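Local coordinates for putative fusidic acid resistance protein (Staphylococcus aureus, PDB 2YB5) that mediates resistance to the antibiotic fusidic acid, probably by binding elongation factor G and helping to clear it from the ribosome, at residues Val9-Lys14 and Asn46-Glu51; Ser57-Ser62 and Glu74-Glu79; Gly122-Asp125 and Arg130-Ile133; Pro151-Gly156 and Ile190-Phe195. All coordinates share one frame; numbering follows the deposited sequence.

In the fold
The four contacts sample two parts of the chain. Contacts 1 and 2 belong to the all-helical elongation factor G-binding region and lie against each other, with centres about 13 Å apart; Phe12 CE1 packs on Leu77 O at 3.6 Å. Contacts 3 and 4, on the other side of the chain's centre, belong to the treble-clef zinc-finger region, and their centres are about 12 Å apart. They are joined by Lys131, whose NZ lies 2.7 Å from Tyr192 O and 2.9 Å from Ser194 OG, probable hydrogen bonds just past the zinc ligand Cys191. The side chain of Lys131 is about 9 Å from the zinc. Contacts 2 and 3, the most distant pair, have centres about 35 Å apart.

Contact 1: residues Val9-Lys14 and Asn46-Glu51; sequences VYKFVK and NDIFKE
Ile48 supplies the larger apolar surface of this helix-helix contact and sets both its branches against the lysines of 9-14. Its CG2 methyl, which stands anti to its own backbone N, meets Lys11 CB at 3.9 Å and the lysine CD at 4.2 Å, so the aliphatic part of Lys11 does the touching. The other branch ends in CD1, which lies 3.9 Å from the backbone oxygen Lys11 O and 4.1 Å from Lys14 CG. Lys14 runs across Ile48 at about a right angle and lends only CG, the rest of its chain turning off after the bend at chi2.

Beyond the isoleucine, the bend of Lys11 at chi2 (-77°) followed by an extended tail carries its ammonium group toward the extended side chain of Glu51. NZ stops 4.2 Å from Glu51 OE1, too far for a salt bridge, although the opposite charges could still attract weakly near the surface. No hydrogen bond crosses between the segments. Ile48 also touches Val15 and Leu18 further along helix 9-27, which adds to its burial. Here an isoleucine under lysine stems joins helices 9-27 and 35-50, consecutive helices of the helical N-terminal elongation factor G-binding region.

Contact 2: residues Ser57-Ser62 and Glu74-Glu79; sequences SDFITS and EHLLNE
The Phe59 ring presents its edge to Leu76: Leu76 CB lies near the ring plane, 3.5 Å from Phe59 CE1 and 3.8 Å from Phe59 CD1. At the far end of the ring, Phe59 CZ meets the methyl Leu77 CD2 at 3.9 Å, an oblique approach. The other flat group, the imidazole of His75, has Glu79 CG over one face but displaced toward the rim, 4.1 Å above the plane; this pairing stays on one helix, a turn apart, and takes no part in the crossing.

Phe59 reaches its neighbour because CG is anti to the backbone N (chi1 172°), which throws the ring forward although its first bond does not aim at the other helix. Ser62, one turn later, meets the branched end of Leu76. Its OG is 3.1 Å from Leu76 CD1 and 3.6 Å from Leu76 CD2, a short approach, whose exact length is doubtful, of a hydroxyl oxygen to methyls. No hydrogen bond crosses, so across these segments the contact is one of apolar and van der Waals packing.

Short helix 59-63 thus lies against helix 70-80, and two further helices close round the same side chains: Phe59 also touches Val19 of helix 9-27 and Ile45 of helix 35-50, while Leu77 reaches Val15 and Lys16.

Contact 3: residues Gly122-Asp125 and Arg130-Ile133; sequences GWND and RKYI
Tyr132 can be followed across Trp123 and on to Asp125. Its CB sits over the face of the indole, 3.5 Å from the centroid of the Trp123 six-membered ring and 10° off the ring normal, a CH-pi contact. The Trp123 side chain can lie there because chi1 of 73° places CG between the backbone N and the carbonyl carbon. Past CB, the phenol ring slides off the indole: it is tilted 20° from the five-membered ring, with centroids 5.2 Å apart, so overlap is slight. Tyr132 CD2 lies 3.8 Å from Trp123 NE1, whose hydrogen bond goes to Lys106 O, and Asp125 CB meets the ring edge at CE2, 4.1 Å away. At the tip, Tyr132 OH accepts from Arg130 NH1 at 3.1 Å, and gives its own proton to a water at 2.9 Å. That water donates to Asp125 OD2, tying the phenol to the opposite strand; Asp125 OD1 is held by Ser127.

On the other face of the sheet, Lys131 bends at chi3 and chi4 and brings NZ back to Asn124 OD1, a 2.8 Å hydrogen bond. The same ammonium reaches Tyr192 O and Ser194 OG, so the ammonium of this buried lysine has three hydrogen-bond acceptors.

Trp123 and Tyr132 exchange two backbone bonds, N to O each way, as do Asp125 and Arg130, while Asn124 and Lys131 between them form a non-hydrogen-bonded pair. This alternation is that of antiparallel strands, and the four-residue link between them makes the pair a beta hairpin, at the edge of the five-stranded sheet in the treble-clef zinc-finger region.

Contact 4: residues Pro151-Gly156 and Ile190-Phe195; sequences PNKVKG and ICYDSF. With ZN (zinc ion), chain C.
Tyr192, which packs on Pro151 and Lys153, has its backbone oxygen gripped by two hydrogen bonds, from Lys131 NZ and Asn124 ND2, and these would help to hold the backbone from which its side chain projects. With CG anti to the backbone N (chi1 -170°), the phenol lies alongside Pro151 and Lys153. Near its root, Lys153 crosses at about a right angle, its CD 3.6 Å from Tyr192 CB and 3.7 Å from Tyr192 CG. Farther out, Pro151 CA lies 3.8 Å from Tyr192 CE1, and Pro151 CB is 3.9 Å from Tyr192 OH. The approaches to the ring are oblique, and no hydrogen bond joins the segments, so this surface contact rests on packing.

Just before Tyr192, Cys191 turns the other way and binds the zinc ion through SG at 2.1 Å; Cys158, Cys161 and Cys197 complete the site. Just after it, Asp193 is the N-cap of the following helix: OD1 accepts a capping hydrogen bond from Phe195 N at 3.0 Å, from above the carboxylate plane.

Tyr192 therefore stands where strand 186-191 passes into helix 194-200, beside Ser168 of strand 167-172. The facing segment carries short strand 154-155, which pairs with Thr167 through Val154 and leads on toward the first zinc cysteines.

Contact 1: residues Val9-Lys14 and Asn46-Glu51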
loop_
_atom_site.group_PDB
_atom_site.type_symbol
_atom_site.label_atom_id
_atom_site.label_comp_id
_atom_site.label_asym_id
_atom_site.label_seq_id
_atom_site.Cartn_x
_atom_site.Cartn_y
_atom_site.Cartn_z
ATOM N N VAL A 9 2.701 -6.681 0.755
ATOM C CA VAL A 9 1.351 -6.119 0.816
ATOM C C VAL A 9 1.036 -5.268 -0.425
ATOM O O VAL A 9 -0.063 -5.361 -0.990
ATOM C CB VAL A 9 1.165 -5.264 2.112
ATOM C CG1 VAL A 9 -0.071 -4.392 2.029
ATOM C CG2 VAL A 9 1.100 -6.169 3.348
ATOM N N TYR A 10 1.986 -4.434 -0.847
ATOM C CA TYR A 10 1.770 -3.609 -2.049
ATOM C C TYR A 10 1.589 -4.439 -3.344
ATOM O O TYR A 10 0.835 -4.047 -4.221
ATOM C CB TYR A 10 2.855 -2.545 -2.207
ATOM C CG TYR A 10 4.254 -3.050 -2.452
ATOM C CD1 TYR A 10 4.711 -3.308 -3.744
ATOM C CD2 TYR A 10 5.142 -3.221 -1.396
ATOM C CE1 TYR A 10 6.007 -3.752 -3.973
ATOM C CE2 TYR A 10 6.432 -3.664 -1.613
ATOM C CZ TYR A 10 6.860 -3.924 -2.898
ATOM O OH TYR A 10 8.148 -4.358 -3.096
ATOM N N LYS A 11 2.246 -5.596 -3.438
ATOM C CA LYS A 11 2.038 -6.507 -4.574
ATOM C C LYS A 11 0.644 -7.108 -4.560
ATOM O O LYS A 11 0.053 -7.324 -5.624
ATOM C CB LYS A 11 3.082 -7.631 -4.617
ATOM C CG LYS A 11 4.489 -7.163 -4.989
ATOM C CD LYS A 11 4.615 -6.895 -6.487
ATOM C CE LYS A 11 6.001 -6.386 -6.887
ATOM N NZ LYS A 11 6.138 -6.304 -8.389
ATOM N N PHE A 12 0.113 -7.371 -3.369
ATOM C CA PHE A 12 -1.251 -7.858 -3.251
ATOM C C PHE A 12 -2.266 -6.806 -3.702
ATOM O O PHE A 12 -3.289 -7.137 -4.298
ATOM C CB PHE A 12 -1.561 -8.319 -1.822
ATOM C CG PHE A 12 -2.975 -8.809 -1.649
ATOM C CD1 PHE A 12 -3.302 -10.125 -1.925
ATOM C CD2 PHE A 12 -3.983 -7.941 -1.240
ATOM C CE1 PHE A 12 -4.610 -10.585 -1.774
ATOM C CE2 PHE A 12 -5.296 -8.390 -1.106
ATOM C CZ PHE A 12 -5.607 -9.714 -1.368
ATOM N N VAL A 13 -1.980 -5.543 -3.417
ATOM C CA VAL A 13 -2.846 -4.456 -3.846
ATOM C C VAL A 13 -2.851 -4.392 -5.364
ATOM O O VAL A 13 -3.915 -4.239 -5.980
ATOM C CB VAL A 13 -2.424 -3.116 -3.225
ATOM C CG1 VAL A 13 -3.266 -1.974 -3.776
ATOM C CG2 VAL A 13 -2.561 -3.194 -1.706
ATOM N N LYS A 14 -1.676 -4.573 -5.966
ATOM C CA LYS A 14 -1.569 -4.616 -7.431
ATOM C C LYS A 14 -2.350 -5.817 -8.004
ATOM O O LYS A 14 -3.141 -5.633 -8.927
ATOM C CB LYS A 14 -0.102 -4.641 -7.876
ATOM C CG LYS A 14 0.119 -4.594 -9.375
ATOM C CD LYS A 14 -0.186 -3.232 -9.952
ATOM C CE LYS A 14 -0.027 -3.253 -11.456
ATOM N NZ LYS A 14 -0.252 -1.921 -12.094
ATOM N N ASN A 46 0.280 -13.528 -12.528
ATOM C CA ASN A 46 1.138 -14.710 -12.407
ATOM C C ASN A 46 2.592 -14.363 -12.136
ATOM O O ASN A 46 3.239 -14.998 -11.299
ATOM C CB ASN A 46 1.057 -15.556 -13.689
ATOM C CG ASN A 46 1.763 -16.903 -13.557
ATOM O OD1 ASN A 46 1.498 -17.671 -12.635
ATOM N ND2 ASN A 46 2.649 -17.198 -14.500
ATOM N N ASP A 47 3.105 -13.364 -12.846
ATOM C CA ASP A 47 4.488 -12.935 -12.664
ATOM C C ASP A 47 4.756 -12.464 -11.226
ATOM O O ASP A 47 5.812 -12.755 -10.669
ATOM C CB ASP A 47 4.866 -11.854 -13.693
ATOM C CG ASP A 47 5.038 -12.417 -15.101
ATOM O OD1 ASP A 47 5.193 -13.654 -15.254
ATOM O OD2 ASP A 47 5.012 -11.621 -16.066
ATOM N N ILE A 48 3.790 -11.770 -10.623
ATOM C CA ILE A 48 3.900 -11.335 -9.224
ATOM C C ILE A 48 4.178 -12.526 -8.294
ATOM O O ILE A 48 4.882 -12.383 -7.293
ATOM C CB ILE A 48 2.631 -10.586 -8.757
ATOM C CG1 ILE A 48 2.564 -9.196 -9.403
ATOM C CG2 ILE A 48 2.592 -10.455 -7.243
ATOM C CD1 ILE A 48 1.260 -8.486 -9.167
ATOM N N PHE A 49 3.641 -13.694 -8.641
ATOM C CA PHE A 49 3.881 -14.916 -7.869
ATOM C C PHE A 49 5.067 -15.737 -8.387
ATOM O O PHE A 49 5.732 -16.402 -7.596
ATOM C CB PHE A 49 2.607 -15.760 -7.802
ATOM C CG PHE A 49 1.532 -15.143 -6.950
ATOM C CD1 PHE A 49 1.562 -15.279 -5.558
ATOM C CD2 PHE A 49 0.514 -14.396 -7.521
ATOM C CE1 PHE A 49 0.575 -14.711 -4.763
ATOM C CE2 PHE A 49 -0.475 -13.822 -6.738
ATOM C CZ PHE A 49 -0.444 -13.978 -5.354
ATOM N N LYS A 50 5.354 -15.680 -9.689
ATOM C CA LYS A 50 6.518 -16.405 -10.241
ATOM C C LYS A 50 7.821 -15.904 -9.622
ATOM O O LYS A 50 8.677 -16.700 -9.239
ATOM C CB LYS A 50 6.610 -16.288 -11.769
ATOM C CG LYS A 50 5.678 -17.219 -12.541
ATOM C CD LYS A 50 6.369 -17.860 -13.754
ATOM C CE LYS A 50 6.890 -16.828 -14.752
ATOM N NZ LYS A 50 7.245 -17.441 -16.071
ATOM N N GLU A 51 7.956 -14.583 -9.526
ATOM C CA GLU A 51 9.100 -13.949 -8.853
ATOM C C GLU A 51 9.441 -14.616 -7.503
ATOM O O GLU A 51 10.616 -14.741 -7.153
ATOM C CB GLU A 51 8.815 -12.451 -8.656
ATOM C CG GLU A 51 9.991 -11.608 -8.144
ATOM C CD GLU A 51 9.563 -10.209 -7.692
ATOM O OE1 GLU A 51 8.539 -9.697 -8.205
ATOM O OE2 GLU A 51 10.246 -9.627 -6.820
#

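Contact 2: residues Ser57-Ser62 and Glu74-Glu79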
loop_
_atom_site.group_PDB
_atom_site.type_symbol
_atom_site.label_atom_id
_atom_site.label_comp_id
_atom_site.label_asym_id
_atom_site.label_seq_id
_atom_site.Cartn_x
_atom_site.Cartn_y
_atom_site.Cartn_z
ATOM N N SER A 57 -0.869 -21.197 -10.535
ATOM C CA SER A 57 -1.537 -21.859 -11.658
ATOM C C SER A 57 -2.663 -22.706 -11.082
ATOM O O SER A 57 -2.477 -23.886 -10.766
ATOM C CB SER A 57 -0.554 -22.710 -12.475
ATOM O OG SER A 57 0.102 -23.673 -11.667
ATOM N N ASP A 58 -3.828 -22.079 -10.948
ATOM C CA ASP A 58 -4.890 -22.537 -10.059
ATOM C C ASP A 58 -5.849 -21.371 -9.870
ATOM O O ASP A 58 -6.993 -21.417 -10.328
ATOM C CB ASP A 58 -4.301 -22.977 -8.710
ATOM C CG ASP A 58 -5.271 -22.812 -7.551
ATOM O OD1 ASP A 58 -6.479 -23.091 -7.719
ATOM O OD2 ASP A 58 -4.812 -22.406 -6.467
ATOM N N PHE A 59 -5.359 -20.325 -9.203
ATOM C CA PHE A 59 -6.084 -19.072 -9.064
ATOM C C PHE A 59 -6.231 -18.470 -10.455
ATOM O O PHE A 59 -7.300 -17.969 -10.807
ATOM C CB PHE A 59 -5.324 -18.132 -8.124
ATOM C CG PHE A 59 -5.888 -16.728 -8.047
ATOM C CD1 PHE A 59 -7.111 -16.481 -7.429
ATOM C CD2 PHE A 59 -5.181 -15.656 -8.575
ATOM C CE1 PHE A 59 -7.627 -15.189 -7.360
ATOM C CE2 PHE A 59 -5.685 -14.359 -8.498
ATOM C CZ PHE A 59 -6.909 -14.125 -7.891
ATOM N N ILE A 60 -5.158 -18.553 -11.246
ATOM C CA ILE A 60 -5.170 -18.092 -12.636
ATOM C C ILE A 60 -6.285 -18.781 -13.411
ATOM O O ILE A 60 -7.064 -18.118 -14.091
ATOM C CB ILE A 60 -3.812 -18.349 -13.349
ATOM C CG1 ILE A 60 -2.720 -17.412 -12.810
ATOM C CG2 ILE A 60 -3.943 -18.175 -14.850
ATOM C CD1 ILE A 60 -2.954 -15.926 -13.084
ATOM N N THR A 61 -6.357 -20.111 -13.304
ATOM C CA THR A 61 -7.417 -20.882 -13.961
ATOM C C THR A 61 -8.789 -20.443 -13.455
ATOM O O THR A 61 -9.695 -20.191 -14.242
ATOM C CB THR A 61 -7.234 -22.410 -13.740
ATOM O OG1 THR A 61 -6.185 -22.896 -14.590
ATOM C CG2 THR A 61 -8.528 -23.176 -14.048
ATOM N N SER A 62 -8.922 -20.328 -12.140
ATOM C CA SER A 62 -10.171 -19.896 -11.522
ATOM C C SER A 62 -10.673 -18.530 -12.014
ATOM O O SER A 62 -11.865 -18.389 -12.295
ATOM C CB SER A 62 -10.024 -19.874 -10.002
ATOM O OG SER A 62 -11.290 -19.757 -9.388
ATOM N N GLU A 74 -13.426 -11.899 -4.695
ATOM C CA GLU A 74 -13.047 -11.533 -3.325
ATOM C C GLU A 74 -12.713 -12.743 -2.454
ATOM O O GLU A 74 -11.766 -12.705 -1.675
ATOM C CB GLU A 74 -14.162 -10.714 -2.665
ATOM C CG GLU A 74 -14.419 -9.355 -3.326
ATOM C CD GLU A 74 -13.286 -8.371 -3.117
ATOM O OE1 GLU A 74 -12.817 -8.241 -1.966
ATOM O OE2 GLU A 74 -12.870 -7.725 -4.104
ATOM N N HIS A 75 -13.494 -13.810 -2.587
ATOM C CA HIS A 75 -13.229 -15.058 -1.878
ATOM C C HIS A 75 -11.864 -15.625 -2.262
ATOM O O HIS A 75 -11.049 -15.942 -1.394
ATOM C CB HIS A 75 -14.324 -16.089 -2.182
ATOM C CG HIS A 75 -14.024 -17.463 -1.666
ATOM N ND1 HIS A 75 -14.027 -17.772 -0.322
ATOM C CD2 HIS A 75 -13.714 -18.611 -2.315
ATOM C CE1 HIS A 75 -13.727 -19.048 -0.165
ATOM N NE2 HIS A 75 -13.536 -19.582 -1.359
ATOM N N LEU A 76 -11.624 -15.744 -3.566
ATOM C CA LEU A 76 -10.356 -16.265 -4.073
ATOM C C LEU A 76 -9.188 -15.363 -3.655
ATOM O O LEU A 76 -8.127 -15.860 -3.272
ATOM C CB LEU A 76 -10.401 -16.418 -5.601
ATOM C CG LEU A 76 -11.406 -17.422 -6.183
ATOM C CD1 LEU A 76 -11.568 -17.220 -7.690
ATOM C CD2 LEU A 76 -10.997 -18.864 -5.884
ATOM N N LEU A 77 -9.392 -14.046 -3.721
ATOM C CA LEU A 77 -8.386 -13.075 -3.253
ATOM C C LEU A 77 -8.127 -13.230 -1.759
ATOM O O LEU A 77 -6.980 -13.234 -1.336
ATOM C CB LEU A 77 -8.801 -11.625 -3.554
ATOM C CG LEU A 77 -8.628 -11.107 -4.987
ATOM C CD1 LEU A 77 -9.175 -9.690 -5.109
ATOM C CD2 LEU A 77 -7.175 -11.164 -5.442
ATOM N N ASN A 78 -9.191 -13.357 -0.967
ATOM C CA ASN A 78 -9.064 -13.600 0.480
ATOM C C ASN A 78 -8.310 -14.895 0.789
ATOM O O ASN A 78 -7.608 -14.985 1.793
ATOM C CB ASN A 78 -10.440 -13.627 1.158
ATOM C CG ASN A 78 -11.071 -12.246 1.275
ATOM O OD1 ASN A 78 -10.569 -11.263 0.724
ATOM N ND2 ASN A 78 -12.189 -12.172 1.988
ATOM N N GLU A 79 -8.462 -15.889 -0.078
ATOM C CA GLU A 79 -7.696 -17.133 0.026
ATOM C C GLU A 79 -6.215 -16.897 -0.266
ATOM O O GLU A 79 -5.360 -17.643 0.222
ATOM C CB GLU A 79 -8.247 -18.198 -0.926
ATOM C CG GLU A 79 -9.549 -18.831 -0.467
ATOM C CD GLU A 79 -10.063 -19.886 -1.434
ATOM O OE1 GLU A 79 -10.060 -19.640 -2.660
ATOM O OE2 GLU A 79 -10.472 -20.968 -0.966
#

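Contact 3: residues Gly122-Asp125 and Arg130-Ile133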
loop_
_atom_site.group_PDB
_atom_site.type_symbol
_atom_site.label_atom_id
_atom_site.label_comp_id
_atom_site.label_asym_id
_atom_site.label_seq_id
_atom_site.Cartn_x
_atom_site.Cartn_y
_atom_site.Cartn_z
ATOM N N GLY A 122 1.618 4.503 9.182
ATOM C CA GLY A 122 1.423 5.931 9.307
ATOM C C GLY A 122 0.379 6.218 10.355
ATOM O O GLY A 122 -0.736 5.692 10.276
ATOM N N TRP A 123 0.732 7.041 11.334
ATOM C CA TRP A 123 -0.196 7.387 12.414
ATOM C C TRP A 123 -0.038 8.816 12.864
ATOM O O TRP A 123 1.057 9.389 12.803
ATOM C CB TRP A 123 -0.046 6.455 13.623
ATOM C CG TRP A 123 1.200 6.645 14.493
ATOM C CD1 TRP A 123 1.265 7.262 15.720
ATOM C CD2 TRP A 123 2.522 6.154 14.227
ATOM N NE1 TRP A 123 2.545 7.187 16.221
ATOM C CE2 TRP A 123 3.335 6.515 15.326
ATOM C CE3 TRP A 123 3.103 5.454 13.162
ATOM C CZ2 TRP A 123 4.696 6.218 15.376
ATOM C CZ3 TRP A 123 4.452 5.135 13.230
ATOM C CH2 TRP A 123 5.232 5.529 14.319
ATOM N N ASN A 124 -1.145 9.375 13.338
ATOM C CA ASN A 124 -1.207 10.785 13.657
ATOM C C ASN A 124 -1.129 11.024 15.162
ATOM O O ASN A 124 -1.661 10.246 15.965
ATOM C CB ASN A 124 -2.478 11.409 13.049
ATOM C CG ASN A 124 -2.512 11.319 11.523
ATOM O OD1 ASN A 124 -1.472 11.164 10.864
ATOM N ND2 ASN A 124 -3.713 11.407 10.951
ATOM N N ASP A 125 -0.414 12.079 15.536
ATOM C CA ASP A 125 -0.482 12.623 16.884
ATOM C C ASP A 125 -1.138 14.004 16.780
ATOM O O ASP A 125 -0.460 15.007 16.576
ATOM C CB ASP A 125 0.912 12.721 17.509
ATOM C CG ASP A 125 0.885 13.270 18.931
ATOM O OD1 ASP A 125 -0.206 13.310 19.543
ATOM O OD2 ASP A 125 1.963 13.657 19.440
ATOM N N ARG A 130 0.907 16.160 14.085
ATOM C CA ARG A 130 2.025 15.455 13.491
ATOM C C ARG A 130 1.547 14.143 12.871
ATOM O O ARG A 130 0.554 13.570 13.317
ATOM C CB ARG A 130 3.055 15.186 14.588
ATOM C CG ARG A 130 4.391 14.645 14.112
ATOM C CD ARG A 130 5.387 14.600 15.273
ATOM N NE ARG A 130 5.853 15.931 15.655
ATOM C CZ ARG A 130 6.778 16.178 16.582
ATOM N NH1 ARG A 130 7.367 15.186 17.243
ATOM N NH2 ARG A 130 7.125 17.427 16.842
ATOM N N LYS A 131 2.236 13.697 11.824
ATOM C CA LYS A 131 2.126 12.319 11.352
ATOM C C LYS A 131 3.516 11.708 11.380
ATOM O O LYS A 131 4.496 12.357 11.004
ATOM C CB LYS A 131 1.529 12.211 9.929
ATOM C CG LYS A 131 1.435 10.768 9.391
ATOM C CD LYS A 131 1.078 10.678 7.916
ATOM C CE LYS A 131 -0.361 11.092 7.586
ATOM N NZ LYS A 131 -1.354 10.175 8.218
ATOM N N TYR A 132 3.571 10.463 11.842
ATOM C CA TYR A 132 4.766 9.646 11.833
ATOM C C TYR A 132 4.589 8.568 10.776
ATOM O O TYR A 132 3.492 8.020 10.635
ATOM C CB TYR A 132 4.927 8.956 13.186
ATOM C CG TYR A 132 5.245 9.873 14.322
ATOM C CD1 TYR A 132 6.556 10.201 14.613
ATOM C CD2 TYR A 132 4.242 10.393 15.129
ATOM C CE1 TYR A 132 6.866 11.018 15.654
ATOM C CE2 TYR A 132 4.545 11.221 16.185
ATOM C CZ TYR A 132 5.863 11.533 16.440
ATOM O OH TYR A 132 6.202 12.352 17.485
ATOM N N ILE A 133 5.662 8.256 10.048
ATOM C CA ILE A 133 5.635 7.225 9.018
ATOM C C ILE A 133 6.838 6.308 9.193
ATOM O O ILE A 133 7.952 6.780 9.200
ATOM C CB ILE A 133 5.634 7.842 7.599
ATOM C CG1 ILE A 133 4.258 8.442 7.285
ATOM C CG2 ILE A 133 6.030 6.801 6.540
ATOM C CD1 ILE A 133 4.275 9.563 6.209
HETATM O O HOH W 1 4.413 12.247 19.732
#

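Contact 4: residues Pro151-Gly156 and Ile190-Phe195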
loop_
_atom_site.group_PDB
_atom_site.type_symbol
_atom_site.label_atom_id
_atom_site.label_comp_id
_atom_site.label_asym_id
_atom_site.label_seq_id
_atom_site.Cartn_x
_atom_site.Cartn_y
_atom_site.Cartn_z
ATOM N N PRO A 151 -5.063 19.279 10.188
ATOM C CA PRO A 151 -6.248 18.433 10.235
ATOM C C PRO A 151 -7.364 18.934 9.332
ATOM O O PRO A 151 -8.381 18.259 9.179
ATOM C CB PRO A 151 -6.665 18.504 11.708
ATOM C CG PRO A 151 -6.247 19.873 12.134
ATOM C CD PRO A 151 -4.992 20.182 11.353
ATOM N N ASN A 152 -7.171 20.114 8.747
ATOM C CA ASN A 152 -8.095 20.649 7.759
ATOM C C ASN A 152 -7.769 20.038 6.396
ATOM O O ASN A 152 -6.767 20.387 5.776
ATOM C CB ASN A 152 -8.007 22.177 7.734
ATOM C CG ASN A 152 -8.298 22.803 9.095
ATOM O OD1 ASN A 152 -8.972 22.209 9.944
ATOM N ND2 ASN A 152 -7.782 24.008 9.309
ATOM N N LYS A 153 -8.617 19.115 5.947
ATOM C CA LYS A 153 -8.330 18.282 4.775
ATOM C C LYS A 153 -8.903 18.898 3.512
ATOM O O LYS A 153 -9.905 19.603 3.571
ATOM C CB LYS A 153 -8.901 16.867 4.969
ATOM C CG LYS A 153 -8.445 16.198 6.269
ATOM C CD LYS A 153 -9.013 14.792 6.455
ATOM C CE LYS A 153 -10.534 14.796 6.586
ATOM N NZ LYS A 153 -11.047 13.535 7.198
ATOM N N VAL A 154 -8.256 18.636 2.377
ATOM C CA VAL A 154 -8.760 19.055 1.064
ATOM C C VAL A 154 -8.648 17.887 0.076
ATOM O O VAL A 154 -7.665 17.133 0.087
ATOM C CB VAL A 154 -8.013 20.296 0.505
ATOM C CG1 VAL A 154 -8.203 21.502 1.421
ATOM C CG2 VAL A 154 -6.540 20.018 0.305
ATOM N N LYS A 155 -9.668 17.731 -0.766
ATOM C CA LYS A 155 -9.714 16.622 -1.708
ATOM C C LYS A 155 -8.681 16.843 -2.800
ATOM O O LYS A 155 -8.559 17.952 -3.335
ATOM C CB LYS A 155 -11.112 16.492 -2.314
ATOM C CG LYS A 155 -11.421 15.128 -2.922
ATOM C CD LYS A 155 -12.915 15.017 -3.211
ATOM C CE LYS A 155 -13.312 13.689 -3.860
ATOM N NZ LYS A 155 -14.795 13.649 -4.133
ATOM N N GLY A 156 -7.932 15.791 -3.122
ATOM C CA GLY A 156 -6.902 15.867 -4.156
ATOM C C GLY A 156 -6.168 14.557 -4.339
ATOM O O GLY A 156 -6.572 13.532 -3.784
ATOM N N ILE A 190 -0.743 14.458 1.034
ATOM C CA ILE A 190 -0.905 13.020 1.154
ATOM C C ILE A 190 -2.200 12.676 1.897
ATOM O O ILE A 190 -2.817 13.541 2.527
ATOM C CB ILE A 190 0.281 12.366 1.901
ATOM C CG1 ILE A 190 0.385 12.903 3.341
ATOM C CG2 ILE A 190 1.584 12.569 1.129
ATOM C CD1 ILE A 190 1.511 12.265 4.176
ATOM N N CYS A 191 -2.579 11.402 1.835
ATOM C CA CYS A 191 -3.766 10.908 2.520
ATOM C C CYS A 191 -3.648 11.242 4.004
ATOM O O CYS A 191 -2.647 10.930 4.637
ATOM C CB CYS A 191 -3.909 9.398 2.337
ATOM S SG CYS A 191 -4.192 8.759 0.610
ATOM N N TYR A 192 -4.661 11.902 4.556
ATOM C CA TYR A 192 -4.695 12.151 5.983
ATOM C C TYR A 192 -4.658 10.830 6.761
ATOM O O TYR A 192 -3.957 10.702 7.766
ATOM C CB TYR A 192 -5.956 12.911 6.371
ATOM C CG TYR A 192 -5.890 13.396 7.793
ATOM C CD1 TYR A 192 -5.069 14.463 8.130
ATOM C CD2 TYR A 192 -6.608 12.765 8.810
ATOM C CE1 TYR A 192 -4.973 14.910 9.437
ATOM C CE2 TYR A 192 -6.524 13.209 10.118
ATOM C CZ TYR A 192 -5.696 14.281 10.424
ATOM O OH TYR A 192 -5.592 14.761 11.705
ATOM N N ASP A 193 -5.434 9.868 6.272
ATOM C CA ASP A 193 -5.539 8.540 6.854
ATOM C C ASP A 193 -4.625 7.569 6.090
ATOM O O ASP A 193 -4.946 7.141 4.987
ATOM C CB ASP A 193 -7.004 8.085 6.782
ATOM C CG ASP A 193 -7.210 6.685 7.283
ATOM O OD1 ASP A 193 -6.265 6.068 7.810
ATOM O OD2 ASP A 193 -8.339 6.189 7.145
ATOM N N SER A 194 -3.483 7.239 6.691
ATOM C CA SER A 194 -2.485 6.385 6.063
ATOM C C SER A 194 -2.985 4.958 5.849
ATOM O O SER A 194 -2.481 4.251 4.976
ATOM C CB SER A 194 -1.203 6.380 6.893
ATOM O OG SER A 194 -0.675 7.696 6.981
ATOM N N PHE A 195 -3.985 4.535 6.620
ATOM C CA PHE A 195 -4.556 3.201 6.437
ATOM C C PHE A 195 -5.357 3.110 5.150
ATOM O O PHE A 195 -5.259 2.118 4.427
ATOM C CB PHE A 195 -5.338 2.780 7.683
ATOM C CG PHE A 195 -4.464 2.726 8.903
ATOM C CD1 PHE A 195 -3.712 1.597 9.170
ATOM C CD2 PHE A 195 -4.306 3.848 9.715
ATOM C CE1 PHE A 195 -2.858 1.554 10.269
ATOM C CE2 PHE A 195 -3.449 3.816 10.808
ATOM C CZ PHE A 195 -2.724 2.664 11.085
HETATM ZN ZN ZN C . -2.403 8.023 -0.274
#